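Local atomic coordinates of 7,8-dihydro-6-hydroxymethylpterin pyrophosphokinase-dihydropteroate synthase (Plasmodium falciparum, PDB entry 6JWS), a protein that probably makes 7,8-dihydropteroate for folate synthesis in two steps, pyrophosphorylating hydroxymethyldihydropterin with ATP and then joining the product to 4-aminobenzoate. Residues 548-556 and 590-600; 100-108 and 559-567. The protein carries 1 engineered substitution. All blocks are in the same frame, centred on the assembly; numbering follows the deposited sequence.

Contact 1. Residues 548-556 and 590-600; sequences VYDIKNYLE and LLQNIHVYDEY
The two methyls of Val-548 pack against the chain that follows helix 584-592. CG2 lies 3.7 Å from CB of Asn-593, the two side chains crossing at about a right angle. CG1 lies 4.1 Å from CG1 of Val-596. One turn on, CD1 of Ile-551 packs 3.7 Å from CD2 of Leu-590, again nearly at right angles. The side chain of Tyr-549 sets off away from the partner segment, but its OH comes back to CG1 of Val-596.

Tyr-597 and Lys-552 slide past each other in opposite directions. The phenol ring passes alongside the lysine and brings its OH near CG2 of Ile-551 and CD1 of Leu-555. A water joins this OH to the backbone O of Val-548. A second water links OH of Tyr-549 with OD1 of Asn-593, whose ND2 is held by the backbone O of Lys-589.

Lys-552 crosses to the polar edge fully extended, with CG anti to its backbone N (chi1 -171°). Its NZ donates to the backbone O of Val-596 at 3.0 Å, in the carbonyl plane and on a lone pair. Its CE meets the edge of the Tyr-600 ring. Tyr-600 OH is placed as donor to OE2 of Glu-556, but the modelled 2.3 Å is too short to trust in detail.

In the TIM-barrel domain, helix 547-564 here packs on the end of helix 584-592, the 3-10 segment 594-596 and the type I turn from Tyr-597 to Tyr-600. Leu-555 and Glu-556 touch Phe-574 of strand 572-575, and the Tyr-600 ring stacks on Phe-574.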
loop_
_atom_site.group_PDB
_atom_site.type_symbol
_atom_site.label_atom_id
_atom_site.label_comp_id
_atom_site.label_asym_id
_atom_site.label_seq_id
_atom_site.Cartn_x
_atom_site.Cartn_y
_atom_site.Cartn_z
ATOM N N VAL B 548 16.752 13.221 -7.222
ATOM C CA VAL B 548 15.614 12.597 -7.852
ATOM C C VAL B 548 15.466 13.057 -9.300
ATOM O O VAL B 548 15.239 12.240 -10.202
ATOM C CB VAL B 548 14.346 12.762 -6.991
ATOM C CG1 VAL B 548 13.087 12.491 -7.807
ATOM C CG2 VAL B 548 14.420 11.819 -5.782
ATOM N N TYR B 549 15.595 14.370 -9.505
ATOM C CA TYR B 549 15.340 14.988 -10.797
ATOM C C TYR B 549 16.547 14.903 -11.735
ATOM O O TYR B 549 16.358 14.821 -12.957
ATOM C CB TYR B 549 14.726 16.380 -10.601
ATOM C CG TYR B 549 13.329 16.263 -10.037
ATOM C CD1 TYR B 549 12.256 15.953 -10.866
ATOM C CD2 TYR B 549 13.102 16.363 -8.675
ATOM C CE1 TYR B 549 10.980 15.792 -10.348
ATOM C CE2 TYR B 549 11.830 16.206 -8.142
ATOM C CZ TYR B 549 10.772 15.919 -8.985
ATOM O OH TYR B 549 9.509 15.777 -8.477
ATOM N N ASP B 550 17.766 14.879 -11.177
ATOM C CA ASP B 550 18.956 14.697 -12.002
ATOM C C ASP B 550 18.889 13.362 -12.760
ATOM O O ASP B 550 19.124 13.326 -13.968
ATOM C CB ASP B 550 20.251 14.823 -11.185
ATOM C CG ASP B 550 20.485 16.224 -10.613
ATOM O OD1 ASP B 550 19.809 17.190 -11.085
ATOM O OD2 ASP B 550 21.324 16.346 -9.674
ATOM N N ILE B 551 18.520 12.283 -12.046
ATOM C CA ILE B 551 18.446 10.941 -12.610
ATOM C C ILE B 551 17.297 10.850 -13.619
ATOM O O ILE B 551 17.507 10.422 -14.747
ATOM C CB ILE B 551 18.399 9.894 -11.473
ATOM C CG1 ILE B 551 19.779 9.749 -10.809
ATOM C CG2 ILE B 551 17.860 8.561 -11.954
ATOM C CD1 ILE B 551 19.724 9.218 -9.400
ATOM N N LYS B 552 16.103 11.339 -13.249
ATOM C CA LYS B 552 14.973 11.451 -14.161
ATOM C C LYS B 552 15.344 12.214 -15.435
ATOM O O LYS B 552 15.059 11.751 -16.555
ATOM C CB LYS B 552 13.763 12.115 -13.482
ATOM C CG LYS B 552 12.480 12.083 -14.297
ATOM C CD LYS B 552 11.279 12.843 -13.735
ATOM C CE LYS B 552 10.203 12.952 -14.797
ATOM N NZ LYS B 552 8.849 13.185 -14.234
ATOM N N ASN B 553 15.935 13.408 -15.273
ATOM C CA ASN B 553 16.296 14.224 -16.437
ATOM C C ASN B 553 17.324 13.499 -17.306
ATOM O O ASN B 553 17.223 13.520 -18.518
ATOM C CB ASN B 553 16.741 15.649 -16.074
ATOM C CG ASN B 553 15.584 16.500 -15.579
ATOM O OD1 ASN B 553 14.469 16.361 -16.087
ATOM N ND2 ASN B 553 15.822 17.355 -14.584
ATOM N N TYR B 554 18.295 12.821 -16.693
ATOM C CA TYR B 554 19.273 12.036 -17.434
ATOM C C TYR B 554 18.615 10.973 -18.326
ATOM O O TYR B 554 18.900 10.903 -19.516
ATOM C CB TYR B 554 20.288 11.432 -16.462
ATOM C CG TYR B 554 21.232 10.442 -17.087
ATOM C CD1 TYR B 554 20.885 9.098 -17.179
ATOM C CD2 TYR B 554 22.490 10.838 -17.567
ATOM C CE1 TYR B 554 21.744 8.173 -17.754
ATOM C CE2 TYR B 554 23.380 9.912 -18.101
ATOM C CZ TYR B 554 23.006 8.582 -18.187
ATOM O OH TYR B 554 23.835 7.653 -18.751
ATOM N N LEU B 555 17.727 10.155 -17.756
ATOM C CA LEU B 555 17.011 9.096 -18.456
ATOM C C LEU B 555 16.142 9.648 -19.586
ATOM O O LEU B 555 16.097 9.059 -20.667
ATOM C CB LEU B 555 16.194 8.290 -17.428
ATOM C CG LEU B 555 17.074 7.505 -16.447
ATOM C CD1 LEU B 555 16.250 6.854 -15.333
ATOM C CD2 LEU B 555 17.896 6.448 -17.193
ATOM N N GLU B 556 15.473 10.785 -19.340
ATOM C CA GLU B 556 14.647 11.436 -20.349
ATOM C C GLU B 556 15.511 11.936 -21.505
ATOM O O GLU B 556 15.128 11.790 -22.673
ATOM C CB GLU B 556 13.854 12.602 -19.743
ATOM C CG GLU B 556 12.707 12.129 -18.847
ATOM C CD GLU B 556 11.973 13.272 -18.147
ATOM O OE1 GLU B 556 12.640 14.178 -17.628
ATOM O OE2 GLU B 556 10.737 13.258 -18.112
ATOM N N LEU B 590 15.333 7.431 -3.744
ATOM C CA LEU B 590 14.844 7.185 -5.087
ATOM C C LEU B 590 13.552 6.363 -5.040
ATOM O O LEU B 590 12.640 6.648 -5.804
ATOM C CB LEU B 590 15.936 6.483 -5.914
ATOM C CG LEU B 590 17.101 7.386 -6.328
ATOM C CD1 LEU B 590 18.269 6.565 -6.824
ATOM C CD2 LEU B 590 16.674 8.414 -7.378
ATOM N N LEU B 591 13.501 5.334 -4.176
ATOM C CA LEU B 591 12.302 4.515 -3.967
ATOM C C LEU B 591 11.154 5.367 -3.418
ATOM O O LEU B 591 10.031 5.259 -3.900
ATOM C CB LEU B 591 12.606 3.338 -3.029
ATOM C CG LEU B 591 13.456 2.215 -3.628
ATOM C CD1 LEU B 591 13.852 1.229 -2.539
ATOM C CD2 LEU B 591 12.682 1.480 -4.707
ATOM N N GLN B 592 11.454 6.248 -2.452
ATOM C CA GLN B 592 10.397 7.068 -1.865
ATOM C C GLN B 592 9.755 7.947 -2.937
ATOM O O GLN B 592 8.573 8.273 -2.834
ATOM C CB GLN B 592 10.915 7.963 -0.739
ATOM C CG GLN B 592 11.369 7.168 0.472
ATOM C CD GLN B 592 12.002 8.053 1.521
ATOM O OE1 GLN B 592 12.537 9.106 1.212
ATOM N NE2 GLN B 592 11.951 7.630 2.776
ATOM N N ASN B 593 10.531 8.266 -3.987
ATOM C CA ASN B 593 10.125 9.235 -4.991
ATOM C C ASN B 593 9.892 8.576 -6.344
ATOM O O ASN B 593 10.026 9.223 -7.389
ATOM C CB ASN B 593 11.136 10.378 -5.050
ATOM C CG ASN B 593 10.998 11.268 -3.834
ATOM O OD1 ASN B 593 10.100 12.104 -3.776
ATOM N ND2 ASN B 593 11.831 11.056 -2.838
ATOM N N ILE B 594 9.525 7.294 -6.317
ATOM C CA ILE B 594 9.353 6.512 -7.528
ATOM C C ILE B 594 8.161 7.017 -8.349
ATOM O O ILE B 594 8.064 6.748 -9.545
ATOM C CB ILE B 594 9.290 5.008 -7.177
ATOM C CG1 ILE B 594 9.806 4.109 -8.301
ATOM C CG2 ILE B 594 7.894 4.602 -6.711
ATOM C CD1 ILE B 594 11.269 4.332 -8.665
ATOM N N HIS B 595 7.256 7.778 -7.721
ATOM C CA HIS B 595 6.068 8.277 -8.386
ATOM C C HIS B 595 6.440 9.147 -9.586
ATOM O O HIS B 595 5.639 9.296 -10.521
ATOM C CB HIS B 595 5.165 9.011 -7.376
ATOM C CG HIS B 595 5.759 10.300 -6.900
ATOM N ND1 HIS B 595 6.577 10.369 -5.766
ATOM C CD2 HIS B 595 5.697 11.551 -7.415
ATOM C CE1 HIS B 595 6.993 11.611 -5.603
ATOM N NE2 HIS B 595 6.474 12.355 -6.609
ATOM N N VAL B 596 7.666 9.711 -9.582
ATOM C CA VAL B 596 8.043 10.586 -10.688
ATOM C C VAL B 596 8.121 9.810 -12.009
ATOM O O VAL B 596 8.213 10.454 -13.057
ATOM C CB VAL B 596 9.336 11.377 -10.424
ATOM C CG1 VAL B 596 9.269 12.287 -9.196
ATOM C CG2 VAL B 596 10.599 10.500 -10.474
ATOM N N TYR B 597 8.039 8.460 -11.960
ATOM C CA TYR B 597 8.070 7.587 -13.142
ATOM C C TYR B 597 6.682 7.058 -13.528
ATOM O O TYR B 597 6.589 6.100 -14.296
ATOM C CB TYR B 597 9.123 6.463 -13.030
ATOM C CG TYR B 597 10.529 7.003 -12.888
ATOM C CD1 TYR B 597 11.245 7.466 -13.991
ATOM C CD2 TYR B 597 11.128 7.122 -11.643
ATOM C CE1 TYR B 597 12.517 8.020 -13.866
ATOM C CE2 TYR B 597 12.391 7.680 -11.502
ATOM C CZ TYR B 597 13.092 8.127 -12.611
ATOM O OH TYR B 597 14.334 8.679 -12.464
ATOM N N ASP B 598 5.615 7.703 -13.036
ATOM C CA ASP B 598 4.252 7.210 -13.185
ATOM C C ASP B 598 3.831 7.194 -14.656
ATOM O O ASP B 598 2.919 6.465 -15.012
ATOM C CB ASP B 598 3.234 8.036 -12.373
ATOM C CG ASP B 598 3.163 7.665 -10.898
ATOM O OD1 ASP B 598 3.804 6.659 -10.492
ATOM O OD2 ASP B 598 2.478 8.393 -10.150
ATOM N N GLU B 599 4.495 7.989 -15.500
ATOM C CA GLU B 599 4.195 8.040 -16.920
ATOM C C GLU B 599 5.081 7.106 -17.736
ATOM O O GLU B 599 4.911 7.041 -18.955
ATOM C CB GLU B 599 4.527 9.428 -17.474
ATOM C CG GLU B 599 3.836 10.555 -16.740
ATOM C CD GLU B 599 2.346 10.592 -17.016
ATOM O OE1 GLU B 599 1.965 10.894 -18.169
ATOM O OE2 GLU B 599 1.577 10.296 -16.075
ATOM N N TYR B 600 6.047 6.429 -17.096
ATOM C CA TYR B 600 7.087 5.744 -17.850
ATOM C C TYR B 600 7.127 4.263 -17.509
ATOM O O TYR B 600 6.868 3.890 -16.372
ATOM C CB TYR B 600 8.459 6.327 -17.506
ATOM C CG TYR B 600 8.677 7.751 -17.951
ATOM C CD1 TYR B 600 8.752 8.081 -19.290
ATOM C CD2 TYR B 600 8.915 8.759 -17.034
ATOM C CE1 TYR B 600 8.996 9.385 -19.689
ATOM C CE2 TYR B 600 9.160 10.064 -17.417
ATOM C CZ TYR B 600 9.178 10.385 -18.752
ATOM O OH TYR B 600 9.414 11.674 -19.147
HETATM O O HOH W 1 14.757 9.596 -10.040
HETATM O O HOH W 2 10.027 14.313 -5.827
#

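Contact 2. Residues 100-108 and 559-567; sequences NKELIDKCE and LNFLVLNGI
Asn-565 and Ile-104 run past each other in opposite directions, and the asparagine amide pairs with the isoleucine backbone. OD1 accepts from N of Ile-104 at 2.9 Å, nearly straight at 169° and on a lone pair. ND2 donates to O of Ile-104 at 2.8 Å. It also donates to O of Phe-561, one turn back, from above that carbonyl plane. With OD1 held by N of Ile-104 and ND2 by two carbonyls, the rotation of the amide is fixed. A water adds a further bond to OD1 and ties it to O of Glu-102.

Phe-561 lies under this amide, with ND2 3.5 Å above one ring face, offset toward the rim. The ring has CG anti to the backbone N (chi1 178°), which carries its far edge out to CA of Asp-105 and CD1 of Leu-103. Leu-103 crosses Asn-565 at about a right angle, its CD2 3.6 Å from OD1. Ile-104 meets Leu-564 in the same crosswise way, CD1 of Ile-104 lying 3.9 Å from CG of Leu-564. The CD2 branch of Leu-564 rests on the backbone of Asp-105 and Lys-106.

Asn-565 stands where helix 547-564 ends in a Schellman motif, with Gly-566 at the C-prime position. The contact joins this helix of the TIM barrel to the loop between helices 85-90 and 108-114. Ile-104 and Asn-565 both touch Lys-47 of strand 46-57, in the six-stranded antiparallel sheet of the kinase half.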
loop_
_atom_site.group_PDB
_atom_site.type_symbol
_atom_site.label_atom_id
_atom_site.label_comp_id
_atom_site.label_asym_id
_atom_site.label_seq_id
_atom_site.Cartn_x
_atom_site.Cartn_y
_atom_site.Cartn_z
ATOM N N ASN B 100 20.171 5.101 -44.528
ATOM C CA ASN B 100 21.341 4.948 -43.672
ATOM C C ASN B 100 20.957 4.955 -42.196
ATOM O O ASN B 100 20.160 5.785 -41.754
ATOM C CB ASN B 100 22.496 5.892 -44.010
ATOM C CG ASN B 100 22.188 7.347 -43.754
ATOM O OD1 ASN B 100 23.044 8.080 -43.271
ATOM N ND2 ASN B 100 20.984 7.775 -44.093
ATOM N N LYS B 101 21.579 4.027 -41.453
ATOM C CA LYS B 101 21.273 3.773 -40.053
ATOM C C LYS B 101 22.137 4.634 -39.127
ATOM O O LYS B 101 22.080 4.458 -37.912
ATOM C CB LYS B 101 21.404 2.278 -39.736
ATOM C CG LYS B 101 20.264 1.404 -40.247
ATOM C CD LYS B 101 20.337 -0.057 -39.798
ATOM C CE LYS B 101 19.775 -0.340 -38.414
ATOM N NZ LYS B 101 19.932 -1.774 -38.060
ATOM N N GLU B 102 22.911 5.566 -39.702
ATOM C CA GLU B 102 23.811 6.436 -38.958
ATOM C C GLU B 102 23.069 7.145 -37.823
ATOM O O GLU B 102 21.894 7.494 -37.966
ATOM C CB GLU B 102 24.361 7.535 -39.867
ATOM C CG GLU B 102 25.551 7.116 -40.710
ATOM C CD GLU B 102 26.323 8.272 -41.341
ATOM O OE1 GLU B 102 25.789 9.411 -41.355
ATOM O OE2 GLU B 102 27.461 8.036 -41.821
ATOM N N LEU B 103 23.803 7.420 -36.737
ATOM C CA LEU B 103 23.281 8.113 -35.571
ATOM C C LEU B 103 23.336 9.615 -35.812
ATOM O O LEU B 103 24.312 10.108 -36.360
ATOM C CB LEU B 103 24.123 7.776 -34.335
ATOM C CG LEU B 103 23.937 6.389 -33.732
ATOM C CD1 LEU B 103 24.750 6.276 -32.454
ATOM C CD2 LEU B 103 22.469 6.065 -33.489
ATOM N N ILE B 104 22.307 10.320 -35.326
ATOM C CA ILE B 104 22.253 11.771 -35.301
ATOM C C ILE B 104 22.013 12.217 -33.858
ATOM O O ILE B 104 21.402 11.488 -33.069
ATOM C CB ILE B 104 21.134 12.253 -36.244
ATOM C CG1 ILE B 104 19.748 11.809 -35.753
ATOM C CG2 ILE B 104 21.401 11.795 -37.680
ATOM C CD1 ILE B 104 18.596 12.393 -36.537
ATOM N N ASP B 105 22.513 13.405 -33.509
ATOM C CA ASP B 105 22.237 13.974 -32.203
ATOM C C ASP B 105 21.343 15.206 -32.342
ATOM O O ASP B 105 20.976 15.825 -31.349
ATOM C CB ASP B 105 23.514 14.226 -31.396
ATOM C CG ASP B 105 24.502 15.192 -32.034
ATOM O OD1 ASP B 105 24.186 15.736 -33.127
ATOM O OD2 ASP B 105 25.597 15.376 -31.438
ATOM N N LYS B 106 20.969 15.546 -33.576
ATOM C CA LYS B 106 20.098 16.682 -33.808
ATOM C C LYS B 106 19.601 16.644 -35.244
ATOM O O LYS B 106 20.165 15.962 -36.095
ATOM C CB LYS B 106 20.811 18.006 -33.515
ATOM C CG LYS B 106 19.892 19.216 -33.399
ATOM C CD LYS B 106 20.480 20.406 -32.645
ATOM C CE LYS B 106 19.425 21.449 -32.324
ATOM N NZ LYS B 106 19.957 22.566 -31.506
ATOM N N CYS B 107 18.529 17.394 -35.492
ATOM C CA CYS B 107 17.950 17.490 -36.814
ATOM C C CYS B 107 17.354 18.883 -36.984
ATOM O O CYS B 107 16.268 19.161 -36.477
ATOM C CB CYS B 107 16.904 16.401 -36.994
ATOM S SG CYS B 107 15.933 16.625 -38.499
ATOM N N GLU B 108 18.090 19.736 -37.714
ATOM C CA GLU B 108 17.798 21.157 -37.863
ATOM C C GLU B 108 16.412 21.391 -38.467
ATOM O O GLU B 108 15.703 22.289 -38.018
ATOM C CB GLU B 108 18.888 21.865 -38.678
ATOM C CG GLU B 108 20.307 21.601 -38.179
ATOM C CD GLU B 108 20.774 22.261 -36.883
ATOM O OE1 GLU B 108 20.012 23.071 -36.301
ATOM O OE2 GLU B 108 21.916 21.966 -36.453
ATOM N N LEU B 559 16.308 8.796 -23.518
ATOM C CA LEU B 559 15.145 8.402 -24.302
ATOM C C LEU B 559 15.004 9.341 -25.501
ATOM O O LEU B 559 14.767 8.888 -26.609
ATOM C CB LEU B 559 13.889 8.390 -23.414
ATOM C CG LEU B 559 12.560 8.115 -24.127
ATOM C CD1 LEU B 559 11.569 7.376 -23.229
ATOM C CD2 LEU B 559 11.931 9.393 -24.700
ATOM N N ASN B 560 15.152 10.650 -25.288
ATOM C CA ASN B 560 15.016 11.600 -26.385
ATOM C C ASN B 560 16.004 11.263 -27.501
ATOM O O ASN B 560 15.660 11.369 -28.675
ATOM C CB ASN B 560 15.210 13.063 -25.965
ATOM C CG ASN B 560 14.058 13.563 -25.126
ATOM O OD1 ASN B 560 12.961 13.001 -25.187
ATOM N ND2 ASN B 560 14.287 14.608 -24.339
ATOM N N PHE B 561 17.234 10.892 -27.118
ATOM C CA PHE B 561 18.263 10.526 -28.080
ATOM C C PHE B 561 17.869 9.256 -28.827
ATOM O O PHE B 561 17.909 9.231 -30.048
ATOM C CB PHE B 561 19.619 10.344 -27.406
ATOM C CG PHE B 561 20.730 9.918 -28.336
ATOM C CD1 PHE B 561 21.257 10.805 -29.266
ATOM C CD2 PHE B 561 21.288 8.649 -28.253
ATOM C CE1 PHE B 561 22.310 10.434 -30.092
ATOM C CE2 PHE B 561 22.346 8.283 -29.077
ATOM C CZ PHE B 561 22.846 9.167 -30.006
ATOM N N LEU B 562 17.452 8.215 -28.107
ATOM C CA LEU B 562 17.046 6.990 -28.777
ATOM C C LEU B 562 15.876 7.270 -29.716
ATOM O O LEU B 562 15.843 6.771 -30.841
ATOM C CB LEU B 562 16.673 5.920 -27.742
ATOM C CG LEU B 562 17.820 4.984 -27.372
ATOM C CD1 LEU B 562 18.878 5.686 -26.531
ATOM C CD2 LEU B 562 17.296 3.740 -26.670
ATOM N N VAL B 563 14.909 8.053 -29.239
ATOM C CA VAL B 563 13.705 8.316 -30.011
ATOM C C VAL B 563 14.044 9.137 -31.265
ATOM O O VAL B 563 13.493 8.883 -32.337
ATOM C CB VAL B 563 12.616 8.949 -29.113
ATOM C CG1 VAL B 563 11.649 9.832 -29.874
ATOM C CG2 VAL B 563 11.878 7.898 -28.281
ATOM N N LEU B 564 14.978 10.094 -31.145
ATOM C CA LEU B 564 15.441 10.845 -32.305
ATOM C C LEU B 564 15.997 9.878 -33.350
ATOM O O LEU B 564 15.980 10.156 -34.541
ATOM C CB LEU B 564 16.547 11.801 -31.855
ATOM C CG LEU B 564 17.194 12.658 -32.950
ATOM C CD1 LEU B 564 16.178 13.619 -33.583
ATOM C CD2 LEU B 564 18.349 13.463 -32.352
ATOM N N ASN B 565 16.482 8.721 -32.895
ATOM C CA ASN B 565 17.182 7.822 -33.793
ATOM C C ASN B 565 16.236 6.705 -34.219
ATOM O O ASN B 565 16.682 5.674 -34.708
ATOM C CB ASN B 565 18.526 7.390 -33.187
ATOM C CG ASN B 565 19.571 8.468 -33.380
ATOM O OD1 ASN B 565 20.123 8.583 -34.481
ATOM N ND2 ASN B 565 19.830 9.269 -32.352
ATOM N N GLY B 566 14.939 6.908 -33.951
ATOM C CA GLY B 566 13.891 6.036 -34.447
ATOM C C GLY B 566 13.666 4.787 -33.608
ATOM O O GLY B 566 13.069 3.828 -34.085
ATOM N N ILE B 567 14.139 4.780 -32.354
ATOM C CA ILE B 567 13.731 3.715 -31.448
ATOM C C ILE B 567 12.320 4.048 -30.962
ATOM O O ILE B 567 12.075 5.147 -30.483
ATOM C CB ILE B 567 14.731 3.536 -30.288
ATOM C CG1 ILE B 567 16.153 3.275 -30.809
ATOM C CG2 ILE B 567 14.260 2.438 -29.331
ATOM C CD1 ILE B 567 16.241 2.165 -31.851
HETATM O O HOH W 3 19.756 6.953 -36.436
#

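How the contacts relate
Contacts 1 and 2 share helix 547-564. Contact 1 uses its earlier turns and contact 2 its C-terminal end, with the two centres 23 Å apart. Contact 1 stays within the TIM-barrel domain. Contact 2 joins that domain to a loop 451 residues away in sequence, so one helix serves both packing inside the barrel and the join to the kinase half. Neither contact includes a residue known to bind a ligand or metal. The side chain of Leu-555 in contact 1 is about 9 Å from the bound pteroic acid. In contact 2, the side chain of Asn-565 is about 8 Å from that of calcium ligand Glu-42.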